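Local coordinates for protein HcgC (Methanococcus maripaludis S2, PDB 5O4N) that probably transfers a methyl group from S-adenosylmethionine to a pyridinol precursor during biosynthesis of the FeGP cofactor, at residues A[40-45]-A[127-132]; A[51-56]-A[175-180]; A[110-115]-A[132-137]. All blocks are in the same frame, centred on the assembly; numbering follows the deposited sequence.

Contact 1 (A[40-45]-A[127-132])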
loop_
_atom_site.group_PDB
_atom_site.type_symbol
_atom_site.label_atom_id
_atom_site.label_comp_id
_atom_site.label_asym_id
_atom_site.label_seq_id
_atom_site.Cartn_x
_atom_site.Cartn_y
_atom_site.Cartn_z
ATOM N N GLU A 40 -41.346 5.002 -11.490
ATOM C CA GLU A 40 -42.006 5.735 -12.573
ATOM C C GLU A 40 -42.008 4.886 -13.830
ATOM O O GLU A 40 -41.028 4.195 -14.099
ATOM C CB GLU A 40 -41.294 7.061 -12.849
ATOM C CG GLU A 40 -42.069 7.971 -13.786
ATOM C CD GLU A 40 -41.457 9.329 -14.049
ATOM O OE1 GLU A 40 -40.625 9.792 -13.235
ATOM O OE2 GLU A 40 -41.847 9.948 -15.064
ATOM N N GLU A 41 -43.110 4.944 -14.597
ATOM C CA GLU A 41 -43.267 4.195 -15.839
ATOM C C GLU A 41 -42.999 5.121 -17.010
ATOM O O GLU A 41 -43.287 6.318 -16.924
ATOM C CB GLU A 41 -44.646 3.532 -15.920
ATOM C CG GLU A 41 -44.677 2.194 -15.206
ATOM C CD GLU A 41 -46.007 1.767 -14.617
ATOM O OE1 GLU A 41 -47.061 2.265 -15.077
ATOM O OE2 GLU A 41 -45.990 0.933 -13.683
ATOM N N PHE A 42 -42.439 4.576 -18.091
ATOM C CA PHE A 42 -42.087 5.348 -19.289
ATOM C C PHE A 42 -42.533 4.668 -20.577
ATOM O O PHE A 42 -42.592 3.448 -20.654
ATOM C CB PHE A 42 -40.553 5.537 -19.325
ATOM C CG PHE A 42 -40.000 6.233 -18.109
ATOM C CD1 PHE A 42 -39.925 7.611 -18.057
ATOM C CD2 PHE A 42 -39.589 5.510 -17.001
ATOM C CE1 PHE A 42 -39.434 8.257 -16.925
ATOM C CE2 PHE A 42 -39.101 6.161 -15.863
ATOM C CZ PHE A 42 -39.028 7.530 -15.836
ATOM N N LYS A 43 -42.848 5.473 -21.598
ATOM C CA LYS A 43 -43.266 4.977 -22.905
ATOM C C LYS A 43 -42.048 4.470 -23.692
ATOM O O LYS A 43 -42.108 3.406 -24.319
ATOM C CB LYS A 43 -43.957 6.075 -23.736
ATOM C CG LYS A 43 -45.466 6.145 -23.558
ATOM C CD LYS A 43 -46.080 7.168 -24.529
ATOM C CE LYS A 43 -47.515 6.877 -24.900
ATOM N NZ LYS A 43 -48.445 7.131 -23.773
ATOM N N GLN A 44 -40.954 5.234 -23.677
ATOM C CA GLN A 44 -39.756 4.849 -24.410
ATOM C C GLN A 44 -38.470 5.291 -23.718
ATOM O O GLN A 44 -38.281 6.469 -23.414
ATOM C CB GLN A 44 -39.834 5.421 -25.829
ATOM C CG GLN A 44 -38.657 5.069 -26.735
ATOM C CD GLN A 44 -38.764 5.788 -28.050
ATOM O OE1 GLN A 44 -38.428 6.966 -28.168
ATOM N NE2 GLN A 44 -39.266 5.109 -29.066
ATOM N N ALA A 45 -37.585 4.332 -23.479
ATOM C CA ALA A 45 -36.304 4.582 -22.855
ATOM C C ALA A 45 -35.184 4.347 -23.873
ATOM O O ALA A 45 -35.216 3.363 -24.598
ATOM C CB ALA A 45 -36.128 3.663 -21.663
ATOM N N ASN A 127 -36.063 15.508 -25.355
ATOM C CA ASN A 127 -36.850 16.269 -24.379
ATOM C C ASN A 127 -37.529 15.246 -23.458
ATOM O O ASN A 127 -38.753 15.126 -23.438
ATOM C CB ASN A 127 -37.879 17.164 -25.086
ATOM C CG ASN A 127 -38.796 17.949 -24.171
ATOM O OD1 ASN A 127 -38.498 18.309 -23.022
ATOM N ND2 ASN A 127 -39.938 18.305 -24.716
ATOM N N PRO A 128 -36.745 14.480 -22.679
ATOM C CA PRO A 128 -37.360 13.480 -21.807
ATOM C C PRO A 128 -37.865 14.005 -20.477
ATOM O O PRO A 128 -37.631 15.146 -20.111
ATOM C CB PRO A 128 -36.191 12.508 -21.563
ATOM C CG PRO A 128 -35.003 13.398 -21.503
ATOM C CD PRO A 128 -35.267 14.463 -22.547
ATOM N N LYS A 129 -38.553 13.145 -19.747
ATOM C CA LYS A 129 -39.054 13.461 -18.422
ATOM C C LYS A 129 -37.833 13.304 -17.483
ATOM O O LYS A 129 -37.662 14.103 -16.571
ATOM C CB LYS A 129 -40.134 12.477 -17.960
ATOM C CG LYS A 129 -41.475 12.624 -18.659
ATOM C CD LYS A 129 -42.573 11.837 -17.931
ATOM C CE LYS A 129 -43.172 10.685 -18.700
ATOM N NZ LYS A 129 -43.885 9.719 -17.826
ATOM N N VAL A 130 -36.995 12.262 -17.719
ATOM C CA VAL A 130 -35.815 11.970 -16.910
ATOM C C VAL A 130 -34.574 11.748 -17.757
ATOM O O VAL A 130 -34.621 11.036 -18.755
ATOM C CB VAL A 130 -36.056 10.707 -16.022
ATOM C CG1 VAL A 130 -34.816 10.365 -15.165
ATOM C CG2 VAL A 130 -37.286 10.873 -15.146
ATOM N N LEU A 131 -33.449 12.350 -17.325
ATOM C CA LEU A 131 -32.161 12.206 -17.989
ATOM C C LEU A 131 -31.172 11.730 -16.939
ATOM O O LEU A 131 -31.062 12.350 -15.890
ATOM C CB LEU A 131 -31.653 13.521 -18.604
ATOM C CG LEU A 131 -30.192 13.484 -19.123
ATOM C CD1 LEU A 131 -30.024 12.498 -20.281
ATOM C CD2 LEU A 131 -29.736 14.854 -19.558
ATOM N N ILE A 132 -30.450 10.645 -17.220
ATOM C CA ILE A 132 -29.443 10.098 -16.322
ATOM C C ILE A 132 -28.162 10.023 -17.130
ATOM O O ILE A 132 -28.144 9.439 -18.205
ATOM C CB ILE A 132 -29.780 8.717 -15.692
ATOM C CG1 ILE A 132 -31.066 8.788 -14.882
ATOM C CG2 ILE A 132 -28.609 8.234 -14.781
ATOM C CD1 ILE A 132 -31.640 7.439 -14.518
#
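F42 and K129 mark the closest backbone approach, and their CA atoms are still 8.7 Å apart. The main chains do not pair. Residues 40-45 turn into strand 42-48 and residues 127-132 run into strand 130-134, so the contact is carried mainly by side chains. F42 meets V130 through its ring edge. V130 CG2 lies near the ring plane, 3.8 Å from F42 CE1 and just as close to CZ, and the two side chains stand at about a right angle. K129 CB comes to the same edge. Outside this apolar pair, E40 and K129 form a salt bridge. The E40 chain is fully extended, with CG anti to the backbone N (chi1 -170°), which carries its carboxylate across to the lysine. E40 OE2 lies 3.4 Å from K129 NZ, and the hydrogen bond within the bridge is weak. K129 bends at chi3 (-115°), and its NZ also comes within 3.6 Å of E41 O. The other carboxylate oxygen, E40 OE1, rests 4.0 Å from V130 CG2, so the charged pair borders the apolar one. Strand 108-111 runs between the two strands in the parallel part of the sheet, and both F42 and V130 pack on its L108. F42 also touches C65 of strand 65-72. V130 is covered by F36 and L37 of helix 18-37.

Contact 2 (A[51-56]-A[175-180]). With SAH (S-adenosyl-L-homocysteine), chain E; 9KH (6-carboxy methyl-4-hydroxy-2-pyridinol), chain F.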
loop_
_atom_site.group_PDB
_atom_site.type_symbol
_atom_site.label_atom_id
_atom_site.label_comp_id
_atom_site.label_asym_id
_atom_site.label_seq_id
_atom_site.Cartn_x
_atom_site.Cartn_y
_atom_site.Cartn_z
ATOM N N TYR A 51 -21.874 -1.670 -23.657
ATOM C CA TYR A 51 -20.815 -2.235 -22.833
ATOM C C TYR A 51 -20.501 -1.286 -21.658
ATOM O O TYR A 51 -20.417 -0.093 -21.889
ATOM C CB TYR A 51 -19.563 -2.502 -23.690
ATOM C CG TYR A 51 -18.300 -2.804 -22.930
ATOM C CD1 TYR A 51 -17.537 -1.780 -22.371
ATOM C CD2 TYR A 51 -17.822 -4.104 -22.825
ATOM C CE1 TYR A 51 -16.362 -2.042 -21.693
ATOM C CE2 TYR A 51 -16.635 -4.380 -22.140
ATOM C CZ TYR A 51 -15.898 -3.339 -21.596
ATOM O OH TYR A 51 -14.726 -3.562 -20.921
ATOM N N LEU A 52 -20.305 -1.777 -20.417
ATOM C CA LEU A 52 -20.396 -3.172 -19.961
ATOM C C LEU A 52 -21.664 -3.344 -19.096
ATOM O O LEU A 52 -22.251 -4.426 -19.068
ATOM C CB LEU A 52 -19.123 -3.583 -19.221
ATOM C CG LEU A 52 -19.020 -5.026 -18.702
ATOM C CD1 LEU A 52 -19.361 -6.078 -19.775
ATOM C CD2 LEU A 52 -17.600 -5.275 -18.125
ATOM N N SER A 53 -22.100 -2.275 -18.419
ATOM C CA SER A 53 -23.292 -2.282 -17.565
ATOM C C SER A 53 -24.589 -1.956 -18.345
ATOM O O SER A 53 -25.664 -2.231 -17.837
ATOM C CB SER A 53 -23.110 -1.273 -16.424
ATOM O OG SER A 53 -22.999 0.042 -16.951
ATOM N N GLY A 54 -24.477 -1.355 -19.530
ATOM C CA GLY A 54 -25.639 -0.998 -20.331
ATOM C C GLY A 54 -26.605 -2.116 -20.646
ATOM O O GLY A 54 -27.819 -1.900 -20.632
ATOM N N SER A 55 -26.068 -3.308 -20.937
ATOM C CA SER A 55 -26.862 -4.499 -21.259
ATOM C C SER A 55 -27.813 -4.865 -20.115
ATOM O O SER A 55 -29.020 -5.000 -20.343
ATOM C CB SER A 55 -25.936 -5.670 -21.567
ATOM O OG SER A 55 -26.681 -6.833 -21.878
ATOM N N TYR A 56 -27.277 -5.022 -18.889
ATOM C CA TYR A 56 -28.102 -5.371 -17.741
ATOM C C TYR A 56 -29.014 -4.192 -17.338
ATOM O O TYR A 56 -30.143 -4.427 -16.913
ATOM C CB TYR A 56 -27.273 -5.889 -16.549
ATOM C CG TYR A 56 -28.178 -6.381 -15.446
ATOM C CD1 TYR A 56 -28.914 -7.555 -15.591
ATOM C CD2 TYR A 56 -28.376 -5.627 -14.291
ATOM C CE1 TYR A 56 -29.795 -7.986 -14.604
ATOM C CE2 TYR A 56 -29.255 -6.049 -13.297
ATOM C CZ TYR A 56 -29.958 -7.234 -13.455
ATOM O OH TYR A 56 -30.829 -7.684 -12.494
ATOM N N SER A 175 -15.318 5.082 -12.528
ATOM C CA SER A 175 -16.512 4.393 -12.070
ATOM C C SER A 175 -16.844 3.264 -13.040
ATOM O O SER A 175 -17.842 2.567 -12.848
ATOM C CB SER A 175 -17.673 5.366 -12.035
ATOM O OG SER A 175 -17.831 5.927 -13.334
ATOM N N GLY A 176 -16.042 3.092 -14.083
ATOM C CA GLY A 176 -16.255 2.057 -15.075
ATOM C C GLY A 176 -16.269 0.671 -14.462
ATOM O O GLY A 176 -15.473 0.375 -13.574
ATOM N N THR A 177 -17.182 -0.162 -14.924
ATOM C CA THR A 177 -17.363 -1.539 -14.486
ATOM C C THR A 177 -16.026 -2.301 -14.566
ATOM O O THR A 177 -15.628 -2.931 -13.592
ATOM C CB THR A 177 -18.396 -2.227 -15.360
ATOM O OG1 THR A 177 -19.598 -1.478 -15.289
ATOM C CG2 THR A 177 -18.706 -3.652 -14.903
ATOM N N MET A 178 -15.354 -2.221 -15.708
ATOM C CA MET A 178 -14.063 -2.880 -15.909
ATOM C C MET A 178 -13.018 -2.386 -14.916
ATOM O O MET A 178 -12.296 -3.212 -14.337
ATOM C CB MET A 178 -13.572 -2.654 -17.363
ATOM C CG MET A 178 -12.251 -3.346 -17.717
ATOM S SD MET A 178 -12.237 -5.144 -17.430
ATOM C CE MET A 178 -13.577 -5.681 -18.498
ATOM N N THR A 179 -12.944 -1.056 -14.703
ATOM C CA THR A 179 -11.977 -0.443 -13.763
ATOM C C THR A 179 -12.212 -0.971 -12.366
ATOM O O THR A 179 -11.280 -1.404 -11.691
ATOM C CB THR A 179 -12.054 1.106 -13.732
ATOM O OG1 THR A 179 -11.703 1.641 -14.995
ATOM C CG2 THR A 179 -11.127 1.723 -12.694
ATOM N N LEU A 180 -13.453 -0.928 -11.943
ATOM C CA LEU A 180 -13.820 -1.409 -10.608
ATOM C C LEU A 180 -13.516 -2.886 -10.389
ATOM O O LEU A 180 -13.011 -3.228 -9.333
ATOM C CB LEU A 180 -15.259 -1.117 -10.336
ATOM C CG LEU A 180 -15.676 0.358 -10.355
ATOM C CD1 LEU A 180 -17.174 0.470 -10.431
ATOM C CD2 LEU A 180 -15.187 1.097 -9.173
HETATM N N SAH E . -20.011 3.205 -18.455
HETATM C CA SAH E . -19.594 1.864 -18.971
HETATM C CB SAH E . -18.308 1.948 -19.800
HETATM C CG SAH E . -18.459 2.919 -20.965
HETATM S SD SAH E . -17.674 2.310 -22.420
HETATM C C SAH E . -19.367 0.902 -17.838
HETATM O O SAH E . -19.110 1.328 -16.700
HETATM O OXT SAH E . -19.442 -0.306 -18.063
HETATM C "C5'" SAH E . -18.438 3.173 -23.753
HETATM C "C4'" SAH E . -19.576 2.347 -24.386
HETATM O "O4'" SAH E . -20.419 3.251 -25.145
HETATM C "C3'" SAH E . -19.045 1.348 -25.424
HETATM O "O3'" SAH E . -20.027 0.305 -25.599
HETATM C "C2'" SAH E . -18.946 2.194 -26.697
HETATM O "O2'" SAH E . -18.919 1.432 -27.906
HETATM C "C1'" SAH E . -20.203 3.075 -26.560
HETATM N N9 SAH E . -20.093 4.411 -27.179
HETATM C C8 SAH E . -19.002 5.218 -27.236
HETATM N N7 SAH E . -19.306 6.378 -27.865
HETATM C C5 SAH E . -20.606 6.323 -28.208
HETATM C C6 SAH E . -21.582 7.205 -28.892
HETATM N N6 SAH E . -21.204 8.417 -29.361
HETATM N N1 SAH E . -22.860 6.756 -29.041
HETATM C C2 SAH E . -23.271 5.556 -28.584
HETATM N N3 SAH E . -22.431 4.705 -27.958
HETATM C C4 SAH E . -21.125 5.022 -27.752
HETATM C C2 9KH F . -15.087 5.172 -19.870
HETATM C C3 9KH F . -14.581 4.386 -18.826
HETATM C C4 9KH F . -13.541 3.500 -19.136
HETATM C C6 9KH F . -13.548 4.178 -21.400
HETATM O O1 9KH F . -16.096 6.057 -19.650
HETATM N N5 9KH F . -13.065 3.410 -20.400
HETATM C C7 9KH F . -14.579 5.068 -21.159
HETATM O O8 9KH F . -13.033 4.049 -22.651
HETATM C C9 9KH F . -15.159 4.515 -17.422
HETATM C C10 9KH F . -12.915 2.588 -18.126
HETATM C C12 9KH F . -13.765 1.324 -18.047
HETATM O O13 9KH F . -14.456 0.931 -19.038
HETATM O O14 9KH F . -13.716 0.738 -16.955
#
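L52 lies across T177 at about a right angle, with L52 CD2 3.8 Å from T177 CG2. A cis peptide bond precedes L52. The L52 CB sits over the centre of one face of the Y51 ring. M178 completes the apolar side. Its chain folds back at chi2 (56°) and chi3, and this brings M178 CE to 3.4 Å from Y51 OH and also near L52 CD2. Between the two segments lies the carboxylate of S-adenosyl-L-homocysteine. L52 N donates to its OXT at 2.9 Å, and S53 N adds a weak bond to the same oxygen. T177 OG1 gives OXT a third donor at 3.0 Å. T177 N takes the other oxygen, SAH O, also at 3.0 Å. With OG1 beside the backbone N (chi1 -57°), hydroxyl and N-H face the same carboxylate, while CG2 turns to L52. K29 NZ is hydrogen-bonded to T177 OG1 as well. A valine in place of T177 would probably leave OXT with one donor fewer and K29 NZ without its hydroxyl partner. Two residues further along, T179 N and T179 OG1 each reach O14 of the pyridinol at 3.0 Å. G176 is the N-cap, and a side chain there would collide with O14. Y200 of the second subunit packs on M178 and T179, and helix 208-213 covers Y51. Both ligands thus present a carboxylate to the first turn of helix 177-193. Its N-H groups and hydroxyls, together with the partial positive charge of a helix start, are likely to favour bound anions there.

Contact 3 (A[110-115]-A[132-137]). With SAH (S-adenosyl-L-homocysteine), chain E; 9KH (6-carboxy methyl-4-hydroxy-2-pyridinol), chain F.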
loop_
_atom_site.group_PDB
_atom_site.type_symbol
_atom_site.label_atom_id
_atom_site.label_comp_id
_atom_site.label_asym_id
_atom_site.label_seq_id
_atom_site.Cartn_x
_atom_site.Cartn_y
_atom_site.Cartn_z
ATOM N N ILE A 110 -30.776 7.620 -20.863
ATOM C CA ILE A 110 -29.693 7.210 -19.974
ATOM C C ILE A 110 -28.406 7.172 -20.791
ATOM O O ILE A 110 -28.324 6.382 -21.732
ATOM C CB ILE A 110 -29.966 5.854 -19.295
ATOM C CG1 ILE A 110 -31.262 5.936 -18.485
ATOM C CG2 ILE A 110 -28.757 5.456 -18.386
ATOM C CD1 ILE A 110 -31.604 4.760 -17.676
ATOM N N ASP A 111 -27.423 7.999 -20.437
ATOM C CA ASP A 111 -26.129 8.036 -21.136
ATOM C C ASP A 111 -25.058 7.320 -20.304
ATOM O O ASP A 111 -24.661 7.833 -19.268
ATOM C CB ASP A 111 -25.666 9.472 -21.425
ATOM C CG ASP A 111 -24.225 9.524 -21.935
ATOM O OD1 ASP A 111 -23.858 8.655 -22.756
ATOM O OD2 ASP A 111 -23.449 10.399 -21.461
ATOM N N LEU A 112 -24.583 6.160 -20.758
ATOM C CA LEU A 112 -23.551 5.391 -20.052
ATOM C C LEU A 112 -22.235 5.337 -20.835
ATOM O O LEU A 112 -21.373 4.512 -20.507
ATOM C CB LEU A 112 -24.045 3.947 -19.861
ATOM C CG LEU A 112 -25.425 3.774 -19.270
ATOM C CD1 LEU A 112 -25.859 2.342 -19.365
ATOM C CD2 LEU A 112 -25.461 4.263 -17.835
ATOM N N THR A 113 -22.058 6.183 -21.847
ATOM C CA THR A 113 -20.855 6.150 -22.673
ATOM C C THR A 113 -19.576 6.664 -22.000
ATOM O O THR A 113 -18.490 6.193 -22.345
ATOM C CB THR A 113 -21.096 6.851 -23.998
ATOM O OG1 THR A 113 -21.350 8.228 -23.755
ATOM C CG2 THR A 113 -22.241 6.204 -24.778
ATOM N N GLY A 114 -19.701 7.609 -21.078
ATOM C CA GLY A 114 -18.550 8.157 -20.381
ATOM C C GLY A 114 -17.514 8.855 -21.252
ATOM O O GLY A 114 -17.869 9.601 -22.169
ATOM N N ILE A 115 -16.219 8.607 -20.959
ATOM C CA ILE A 115 -15.063 9.219 -21.635
ATOM C C ILE A 115 -15.101 9.066 -23.170
ATOM O O ILE A 115 -15.145 7.948 -23.693
ATOM C CB ILE A 115 -13.702 8.726 -21.041
ATOM C CG1 ILE A 115 -13.555 9.133 -19.549
ATOM C CG2 ILE A 115 -12.531 9.303 -21.841
ATOM C CD1 ILE A 115 -12.664 8.185 -18.734
ATOM N N ILE A 132 -30.450 10.645 -17.220
ATOM C CA ILE A 132 -29.443 10.098 -16.322
ATOM C C ILE A 132 -28.162 10.023 -17.130
ATOM O O ILE A 132 -28.144 9.439 -18.205
ATOM C CB ILE A 132 -29.780 8.717 -15.692
ATOM C CG1 ILE A 132 -31.066 8.788 -14.882
ATOM C CG2 ILE A 132 -28.609 8.234 -14.781
ATOM C CD1 ILE A 132 -31.640 7.439 -14.518
ATOM N N VAL A 133 -27.101 10.603 -16.616
ATOM C CA VAL A 133 -25.798 10.595 -17.268
ATOM C C VAL A 133 -24.844 9.923 -16.300
ATOM O O VAL A 133 -24.810 10.287 -15.138
ATOM C CB VAL A 133 -25.312 12.020 -17.646
ATOM C CG1 VAL A 133 -23.908 11.979 -18.262
ATOM C CG2 VAL A 133 -26.287 12.672 -18.617
ATOM N N GLU A 134 -24.079 8.952 -16.765
ATOM C CA GLU A 134 -23.117 8.269 -15.904
ATOM C C GLU A 134 -21.843 9.090 -15.862
ATOM O O GLU A 134 -21.302 9.448 -16.902
ATOM C CB GLU A 134 -22.824 6.850 -16.383
ATOM C CG GLU A 134 -21.841 6.111 -15.477
ATOM C CD GLU A 134 -21.732 4.613 -15.677
ATOM O OE1 GLU A 134 -22.078 4.124 -16.778
ATOM O OE2 GLU A 134 -21.236 3.935 -14.745
ATOM N N ASP A 135 -21.362 9.396 -14.662
ATOM C CA ASP A 135 -20.138 10.172 -14.469
ATOM C C ASP A 135 -19.023 9.133 -14.521
ATOM O O ASP A 135 -19.010 8.270 -13.666
ATOM C CB ASP A 135 -20.182 10.859 -13.112
ATOM C CG ASP A 135 -18.992 11.708 -12.723
ATOM O OD1 ASP A 135 -18.095 11.903 -13.569
ATOM O OD2 ASP A 135 -18.972 12.196 -11.576
ATOM N N PRO A 136 -18.103 9.173 -15.508
ATOM C CA PRO A 136 -17.028 8.171 -15.561
ATOM C C PRO A 136 -15.929 8.414 -14.522
ATOM O O PRO A 136 -15.115 7.531 -14.279
ATOM C CB PRO A 136 -16.485 8.341 -16.984
ATOM C CG PRO A 136 -16.675 9.793 -17.268
ATOM C CD PRO A 136 -17.975 10.155 -16.612
ATOM N N LYS A 137 -15.894 9.597 -13.914
ATOM C CA LYS A 137 -14.872 9.918 -12.929
ATOM C C LYS A 137 -15.011 9.106 -11.658
ATOM O O LYS A 137 -16.123 8.884 -11.181
ATOM C CB LYS A 137 -14.908 11.406 -12.557
ATOM C CG LYS A 137 -14.633 12.355 -13.732
ATOM C CD LYS A 137 -14.373 13.798 -13.287
ATOM C CE LYS A 137 -15.473 14.439 -12.452
ATOM N NZ LYS A 137 -16.799 14.476 -13.146
HETATM N N SAH E . -20.011 3.205 -18.455
HETATM C CA SAH E . -19.594 1.864 -18.971
HETATM C CB SAH E . -18.308 1.948 -19.800
HETATM C CG SAH E . -18.459 2.919 -20.965
HETATM S SD SAH E . -17.674 2.310 -22.420
HETATM C C SAH E . -19.367 0.902 -17.838
HETATM O O SAH E . -19.110 1.328 -16.700
HETATM O OXT SAH E . -19.442 -0.306 -18.063
HETATM C "C5'" SAH E . -18.438 3.173 -23.753
HETATM C "C4'" SAH E . -19.576 2.347 -24.386
HETATM O "O4'" SAH E . -20.419 3.251 -25.145
HETATM C "C3'" SAH E . -19.045 1.348 -25.424
HETATM O "O3'" SAH E . -20.027 0.305 -25.599
HETATM C "C2'" SAH E . -18.946 2.194 -26.697
HETATM O "O2'" SAH E . -18.919 1.432 -27.906
HETATM C "C1'" SAH E . -20.203 3.075 -26.560
HETATM N N9 SAH E . -20.093 4.411 -27.179
HETATM C C8 SAH E . -19.002 5.218 -27.236
HETATM N N7 SAH E . -19.306 6.378 -27.865
HETATM C C5 SAH E . -20.606 6.323 -28.208
HETATM C C6 SAH E . -21.582 7.205 -28.892
HETATM N N6 SAH E . -21.204 8.417 -29.361
HETATM N N1 SAH E . -22.860 6.756 -29.041
HETATM C C2 SAH E . -23.271 5.556 -28.584
HETATM N N3 SAH E . -22.431 4.705 -27.958
HETATM C C4 SAH E . -21.125 5.022 -27.752
HETATM C C2 9KH F . -15.087 5.172 -19.870
HETATM C C3 9KH F . -14.581 4.386 -18.826
HETATM C C4 9KH F . -13.541 3.500 -19.136
HETATM C C6 9KH F . -13.548 4.178 -21.400
HETATM O O1 9KH F . -16.096 6.057 -19.650
HETATM N N5 9KH F . -13.065 3.410 -20.400
HETATM C C7 9KH F . -14.579 5.068 -21.159
HETATM O O8 9KH F . -13.033 4.049 -22.651
HETATM C C9 9KH F . -15.159 4.515 -17.422
HETATM C C10 9KH F . -12.915 2.588 -18.126
HETATM C C12 9KH F . -13.765 1.324 -18.047
HETATM O O13 9KH F . -14.456 0.931 -19.038
HETATM O O14 9KH F . -13.716 0.738 -16.955
HETATM O O HOH W 1 -21.613 9.292 -19.650
#
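The D111 carboxylate has V133 CG1 3.6 Å from its OD2, and the two side chains cross at a slant. D111 OD1 turns the other way, into its own segment. T113 OG1 meets its syn lone pair at 2.7 Å. T113 N comes in from above the carboxylate plane, 55° out of it, which closes an Asx turn. The E134 carboxylate touches L112 CD2 with OE1, the oxygen that also takes the ammonium of S-adenosyl-L-homocysteine. The backbones pair as parallel strands. D111 N donates to I132 O at 2.8 Å, and E134 N donates to D111 O at the same length. Both bonds are nearly straight. I110 and I132 lie side by side on one face of the sheet, with their CD1 atoms 4.1 Å apart. D111 and V133 are on the other face. Past the strand ends the chains part at T113 and D135 and close again at G114 and P136; a water bridges D111 OD2, G114 N and E134 O. G114 has a positive phi (61°), and a side chain there would be tight against P136 CB and would clash with O1 of the pyridinol. The P136 ring packs on I115 CG1. I115 N then holds that O1 at 2.9 Å. This is a beta-alpha-beta unit of a Rossmann-like sheet, with the ligands at the C-terminal strand ends. SAH N donates to L112 O and to E134 OE1, each at 2.8 Å. E134 OE2 also bridges to K29, while D111 OD2 pairs with R153. An acidic group and a backbone carbonyl together grip the ammonium, which would favour a positively charged amino group at this end of the methyl-donor ligand.

In the fold
Contacts 1 and 3 share I132 and strand 130-134, at successive levels of the same sheet, with centres about 16 Å apart. Contact 1 lies at the N-terminal ends of its strands, away from the ligands, and its centre is about 21 Å from that of contact 2. The centres of contacts 2 and 3 are about 10 Å apart, and the contacts touch: S175 OG is 2.6 Å from D135 O, probably a hydrogen bond. Together they hold both ends of the amino acid of S-adenosyl-L-homocysteine, the carboxylate by contact 2 and the ammonium by contact 3. Both also hold the pyridinol. SAH SD lies 4.3 Å from 9KH C7, consistent with methyl transfer.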